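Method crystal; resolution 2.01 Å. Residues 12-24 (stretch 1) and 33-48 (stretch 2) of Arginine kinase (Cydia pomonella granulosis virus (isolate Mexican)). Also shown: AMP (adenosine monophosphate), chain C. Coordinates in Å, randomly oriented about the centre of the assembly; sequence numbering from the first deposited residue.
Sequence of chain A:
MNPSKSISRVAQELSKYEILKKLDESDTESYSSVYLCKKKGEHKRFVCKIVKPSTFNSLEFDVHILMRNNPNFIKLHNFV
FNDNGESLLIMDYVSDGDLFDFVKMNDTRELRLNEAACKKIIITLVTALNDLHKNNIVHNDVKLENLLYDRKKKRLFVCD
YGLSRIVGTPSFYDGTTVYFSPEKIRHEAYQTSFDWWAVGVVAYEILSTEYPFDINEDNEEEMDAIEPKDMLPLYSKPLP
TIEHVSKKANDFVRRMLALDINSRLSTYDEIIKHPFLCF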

# COMPACT_ATOMS: atom_id res chain seq x y z
N GLN A 12 -8.73 13.30 -23.02
CA GLN A 12 -9.72 12.88 -24.00
C GLN A 12 -10.54 11.70 -23.47
O GLN A 12 -11.78 11.73 -23.53
CB GLN A 12 -9.05 12.52 -25.32
N GLU A 13 -9.88 10.66 -22.97
CA GLU A 13 -10.60 9.49 -22.47
C GLU A 13 -11.53 9.88 -21.33
O GLU A 13 -12.74 9.64 -21.38
CB GLU A 13 -9.61 8.41 -22.02
CG GLU A 13 -10.30 7.13 -21.54
CD GLU A 13 -11.46 6.71 -22.44
OE1 GLU A 13 -11.23 6.44 -23.63
OE2 GLU A 13 -12.61 6.65 -21.94
N LEU A 14 -10.96 10.47 -20.27
CA LEU A 14 -11.74 10.81 -19.09
C LEU A 14 -12.69 11.97 -19.32
O LEU A 14 -13.40 12.36 -18.39
CB LEU A 14 -10.81 11.12 -17.92
CG LEU A 14 -11.38 11.17 -16.50
CD1 LEU A 14 -11.18 9.88 -15.76
CD2 LEU A 14 -10.69 12.33 -15.77
N SER A 15 -12.74 12.52 -20.54
CA SER A 15 -13.75 13.50 -20.91
C SER A 15 -14.98 12.86 -21.53
O SER A 15 -15.95 13.57 -21.83
CB SER A 15 -13.16 14.52 -21.90
OG SER A 15 -14.18 15.19 -22.62
N LYS A 16 -14.97 11.55 -21.74
CA LYS A 16 -16.12 10.86 -22.31
C LYS A 16 -17.19 10.56 -21.27
O LYS A 16 -18.34 10.29 -21.64
CB LYS A 16 -15.67 9.55 -22.96
CG LYS A 16 -14.72 9.71 -24.14
CD LYS A 16 -14.45 8.35 -24.79
CE LYS A 16 -13.32 8.43 -25.81
NZ LYS A 16 -12.27 7.41 -25.55
N TYR A 17 -16.84 10.59 -19.98
CA TYR A 17 -17.76 10.18 -18.93
C TYR A 17 -18.74 11.29 -18.58
O TYR A 17 -18.36 12.46 -18.46
CB TYR A 17 -16.97 9.76 -17.69
CG TYR A 17 -16.32 8.40 -17.83
CD1 TYR A 17 -17.05 7.24 -17.60
CD2 TYR A 17 -14.99 8.27 -18.20
CE1 TYR A 17 -16.47 6.00 -17.73
CE2 TYR A 17 -14.40 7.03 -18.33
CZ TYR A 17 -15.14 5.89 -18.09
OH TYR A 17 -14.56 4.65 -18.22
N GLU A 18 -20.01 10.91 -18.42
CA GLU A 18 -21.09 11.83 -18.09
C GLU A 18 -21.82 11.31 -16.86
O GLU A 18 -21.98 10.10 -16.69
CB GLU A 18 -22.06 11.98 -19.27
CG GLU A 18 -23.21 11.01 -19.29
CD GLU A 18 -23.76 10.78 -20.69
OE1 GLU A 18 -24.45 11.67 -21.23
OE2 GLU A 18 -23.49 9.69 -21.26
N ILE A 19 -22.25 12.23 -16.01
CA ILE A 19 -22.76 11.90 -14.68
C ILE A 19 -24.27 11.71 -14.76
O ILE A 19 -24.99 12.60 -15.25
CB ILE A 19 -22.39 12.98 -13.66
CG1 ILE A 19 -20.87 13.11 -13.57
CG2 ILE A 19 -23.01 12.66 -12.31
CD1 ILE A 19 -20.23 12.20 -12.54
N LEU A 20 -24.76 10.57 -14.27
CA LEU A 20 -26.18 10.25 -14.32
C LEU A 20 -26.90 10.53 -13.01
O LEU A 20 -28.02 11.06 -13.04
CB LEU A 20 -26.37 8.78 -14.69
CG LEU A 20 -25.76 8.30 -16.01
CD1 LEU A 20 -26.29 6.91 -16.37
CD2 LEU A 20 -26.05 9.29 -17.13
N LYS A 21 -26.30 10.21 -11.87
CA LYS A 21 -26.94 10.47 -10.59
C LYS A 21 -25.92 10.29 -9.48
O LYS A 21 -24.87 9.68 -9.66
CB LYS A 21 -28.13 9.54 -10.37
CG LYS A 21 -27.83 8.04 -10.49
CD LYS A 21 -29.03 7.14 -10.08
CE LYS A 21 -29.92 7.78 -9.01
NZ LYS A 21 -31.15 7.02 -8.73
N LYS A 22 -26.29 10.81 -8.30
CA LYS A 22 -25.54 10.59 -7.07
C LYS A 22 -26.08 9.33 -6.41
O LYS A 22 -27.30 9.20 -6.21
CB LYS A 22 -25.66 11.79 -6.12
CG LYS A 22 -24.99 11.61 -4.76
CD LYS A 22 -24.92 12.96 -4.04
CE LYS A 22 -24.63 12.79 -2.56
NZ LYS A 22 -23.18 12.96 -2.26
N LEU A 23 -25.19 8.40 -6.07
CA LEU A 23 -25.61 7.09 -5.60
C LEU A 23 -25.61 6.94 -4.09
O LEU A 23 -26.39 6.14 -3.56
CB LEU A 23 -24.69 6.01 -6.19
CG LEU A 23 -24.93 5.67 -7.66
CD1 LEU A 23 -23.78 4.88 -8.24
CD2 LEU A 23 -26.25 4.90 -7.80
N ASP A 24 -24.78 7.69 -3.38
CA ASP A 24 -24.62 7.54 -1.95
C ASP A 24 -25.43 8.61 -1.21
O ASP A 24 -26.21 9.36 -1.81
CB ASP A 24 -23.14 7.60 -1.58
CG ASP A 24 -22.55 9.00 -1.71
OD1 ASP A 24 -23.22 9.89 -2.29
OD2 ASP A 24 -21.42 9.22 -1.24
N SER A 33 -17.68 11.04 -2.42
CA SER A 33 -19.04 10.95 -2.94
C SER A 33 -19.01 10.09 -4.20
O SER A 33 -18.07 10.16 -4.98
CB SER A 33 -19.64 12.33 -3.24
OG SER A 33 -19.98 12.99 -2.03
N VAL A 34 -20.05 9.27 -4.37
CA VAL A 34 -20.08 8.24 -5.40
C VAL A 34 -21.23 8.54 -6.35
O VAL A 34 -22.35 8.83 -5.91
CB VAL A 34 -20.23 6.84 -4.77
CG1 VAL A 34 -20.43 5.78 -5.84
CG2 VAL A 34 -19.01 6.52 -3.90
N TYR A 35 -20.95 8.45 -7.65
CA TYR A 35 -21.92 8.81 -8.67
C TYR A 35 -22.02 7.72 -9.73
O TYR A 35 -21.05 7.02 -10.02
CB TYR A 35 -21.54 10.13 -9.37
CG TYR A 35 -21.34 11.30 -8.44
CD1 TYR A 35 -20.12 11.50 -7.80
CD2 TYR A 35 -22.36 12.20 -8.20
CE1 TYR A 35 -19.93 12.56 -6.94
CE2 TYR A 35 -22.18 13.27 -7.34
CZ TYR A 35 -20.97 13.44 -6.72
OH TYR A 35 -20.78 14.50 -5.86
N LEU A 36 -23.21 7.61 -10.31
CA LEU A 36 -23.41 6.78 -11.49
C LEU A 36 -22.93 7.53 -12.73
O LEU A 36 -23.27 8.70 -12.94
CB LEU A 36 -24.89 6.41 -11.64
CG LEU A 36 -25.25 5.32 -12.65
CD1 LEU A 36 -24.77 3.96 -12.18
CD2 LEU A 36 -26.76 5.31 -12.90
N CYS A 37 -22.11 6.86 -13.54
CA CYS A 37 -21.47 7.49 -14.68
C CYS A 37 -21.77 6.69 -15.94
O CYS A 37 -22.25 5.56 -15.88
CB CYS A 37 -19.95 7.62 -14.49
SG CYS A 37 -19.15 6.29 -13.70
N LYS A 38 -21.42 7.28 -17.08
CA LYS A 38 -21.64 6.64 -18.37
C LYS A 38 -20.82 7.37 -19.44
O LYS A 38 -20.70 8.59 -19.41
CB LYS A 38 -23.12 6.63 -18.77
CG LYS A 38 -23.52 5.49 -19.71
CD LYS A 38 -24.99 5.57 -20.11
CE LYS A 38 -25.22 6.62 -21.20
NZ LYS A 38 -26.66 6.76 -21.55
N LYS A 39 -20.26 6.60 -20.37
CA LYS A 39 -19.65 7.19 -21.55
C LYS A 39 -20.73 7.67 -22.51
O LYS A 39 -21.73 6.98 -22.74
CB LYS A 39 -18.75 6.17 -22.26
CG LYS A 39 -17.28 6.25 -21.88
CD LYS A 39 -16.73 4.85 -21.56
CE LYS A 39 -15.25 4.73 -21.89
NZ LYS A 39 -14.79 3.31 -21.85
N LYS A 40 -20.55 8.88 -23.05
CA LYS A 40 -21.55 9.45 -23.94
C LYS A 40 -21.83 8.50 -25.11
O LYS A 40 -20.90 8.03 -25.78
CB LYS A 40 -21.09 10.81 -24.46
N GLY A 41 -23.10 8.21 -25.33
CA GLY A 41 -23.51 7.34 -26.41
C GLY A 41 -23.24 5.87 -26.20
O GLY A 41 -23.52 5.07 -27.10
N GLU A 42 -22.71 5.47 -25.04
CA GLU A 42 -22.38 4.09 -24.76
C GLU A 42 -23.20 3.59 -23.58
O GLU A 42 -23.57 4.36 -22.69
CB GLU A 42 -20.88 3.94 -24.49
CG GLU A 42 -20.03 4.34 -25.69
CD GLU A 42 -18.55 4.15 -25.48
OE1 GLU A 42 -18.17 3.28 -24.66
OE2 GLU A 42 -17.76 4.86 -26.14
N HIS A 43 -23.49 2.29 -23.59
CA HIS A 43 -24.51 1.75 -22.70
C HIS A 43 -23.99 1.57 -21.27
O HIS A 43 -24.65 1.97 -20.31
CB HIS A 43 -25.03 0.42 -23.22
CG HIS A 43 -25.83 -0.34 -22.22
ND1 HIS A 43 -27.19 -0.15 -22.05
CD2 HIS A 43 -25.47 -1.28 -21.30
CE1 HIS A 43 -27.63 -0.94 -21.09
NE2 HIS A 43 -26.61 -1.64 -20.62
N LYS A 44 -22.82 0.94 -21.13
CA LYS A 44 -22.41 0.43 -19.83
C LYS A 44 -22.41 1.51 -18.76
O LYS A 44 -21.95 2.64 -18.98
CB LYS A 44 -21.01 -0.18 -19.93
CG LYS A 44 -20.54 -0.87 -18.66
CD LYS A 44 -19.32 -1.74 -18.93
CE LYS A 44 -18.95 -2.56 -17.70
NZ LYS A 44 -17.52 -2.38 -17.32
N ARG A 45 -22.95 1.16 -17.60
CA ARG A 45 -22.92 2.03 -16.43
C ARG A 45 -21.66 1.76 -15.62
O ARG A 45 -21.27 0.60 -15.43
CB ARG A 45 -24.15 1.82 -15.56
CG ARG A 45 -25.30 2.74 -15.90
CD ARG A 45 -25.97 2.33 -17.21
NE ARG A 45 -27.26 3.00 -17.38
CZ ARG A 45 -27.84 3.20 -18.56
NH1 ARG A 45 -27.25 2.79 -19.68
NH2 ARG A 45 -29.01 3.82 -18.62
N PHE A 46 -21.02 2.82 -15.15
CA PHE A 46 -19.87 2.72 -14.27
C PHE A 46 -20.19 3.47 -12.98
O PHE A 46 -21.20 4.16 -12.86
CB PHE A 46 -18.61 3.30 -14.93
CG PHE A 46 -18.24 2.64 -16.24
CD1 PHE A 46 -17.41 1.53 -16.26
CD2 PHE A 46 -18.72 3.14 -17.45
CE1 PHE A 46 -17.07 0.92 -17.45
CE2 PHE A 46 -18.37 2.52 -18.65
CZ PHE A 46 -17.55 1.41 -18.64
N VAL A 47 -19.25 3.41 -12.04
CA VAL A 47 -19.32 4.16 -10.79
C VAL A 47 -18.11 5.08 -10.72
O VAL A 47 -16.96 4.61 -10.77
CB VAL A 47 -19.35 3.23 -9.57
CG1 VAL A 47 -19.09 4.02 -8.29
CG2 VAL A 47 -20.68 2.50 -9.50
N CYS A 48 -18.34 6.39 -10.61
CA CYS A 48 -17.26 7.36 -10.47
C CYS A 48 -17.26 7.91 -9.05
O CYS A 48 -18.25 8.52 -8.63
CB CYS A 48 -17.38 8.50 -11.48
SG CYS A 48 -16.15 9.81 -11.19
P AMP C . -18.89 3.30 -1.29
O1P AMP C . -19.12 3.49 0.19
O2P AMP C . -19.09 1.84 -1.61
O3P AMP C . -17.55 3.92 -1.63
O5' AMP C . -19.99 4.11 -2.11
C5' AMP C . -21.22 4.48 -1.51
C4' AMP C . -22.36 3.62 -1.98
O4' AMP C . -22.43 3.62 -3.44
C3' AMP C . -22.27 2.14 -1.64
O3' AMP C . -22.64 1.86 -0.30
C2' AMP C . -23.20 1.52 -2.67
O2' AMP C . -24.56 1.74 -2.33
C1' AMP C . -22.85 2.36 -3.90
N9 AMP C . -21.74 1.75 -4.66
C8 AMP C . -20.45 1.92 -4.35
N7 AMP C . -19.72 1.23 -5.23
C5 AMP C . -20.57 0.62 -6.08
C6 AMP C . -20.34 -0.20 -7.15
N6 AMP C . -19.13 -0.71 -7.76
N1 AMP C . -21.36 -0.68 -7.85
C2 AMP C . -22.63 -0.36 -7.49
N3 AMP C . -22.85 0.45 -6.43
C4 AMP C . -21.82 0.94 -5.73
O HOH W 1 -13.45 1.64 -19.40
O HOH W 2 -21.86 11.94 -0.39

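What holds the two backbones together? Strand 17-22 runs antiparallel to strand 33-39, their axes 4.3 Å apart at closest approach. Glu 18 N donates to Lys 38 O at 2.6 Å, with a weak return bond from Lys 38 N to Glu 18 O at 2.9 Å. Farther along, Leu 20 N and Lys 21 O bond Leu 36 O and Leu 36 N, each at 2.7 Å. Two residues thus face one: a beta bulge that shifts the register by one.

Where does the bulge put its extra side chain? Leu 20 points toward the second strand, and its CD1 lies 3.8 Å from Leu 36 CD2 and 4.0 Å from Lys 38 CB, so the leucine settles between these two neighbours. Leu 23 also points toward the strand. Its CD1 enters a hollow lined by Val 34, Leu 36 and Val 47, 3.9 Å from Leu 36 CB and 4.1 Å from Val 47 CG2.

What does Tyr 17 fit against? Its ring presents an edge to the face of Phe 46, with CE1 3.6 Å from Phe 46 CD2 and the planes at 81°. Lys 39 CG covers one face of the tyrosine ring, the aliphatic part of the lysine serving as packing surface. Farther along the same side of the sheet, Ile 19 CD1 rests 4.0 Å from Tyr 35 CB.

How are the polar ends settled? Near Tyr 17, Glu 13 OE2 and Lys 39 NZ form a long salt bridge at 4.0 Å. At the other end, Lys 22 NZ bridges to Asp 24 OD1 at 3.1 Å within its own stretch, and water 2 accepts from Lys 22 NZ at 2.5 Å, donates to Asp 24 OD2 at 2.9 Å and bonds Ser 33 OG at 2.7 Å, sitting beside the lysine-serine pair. Val 34 N adds a weak bond to Asp 24 OD2 at 3.4 Å.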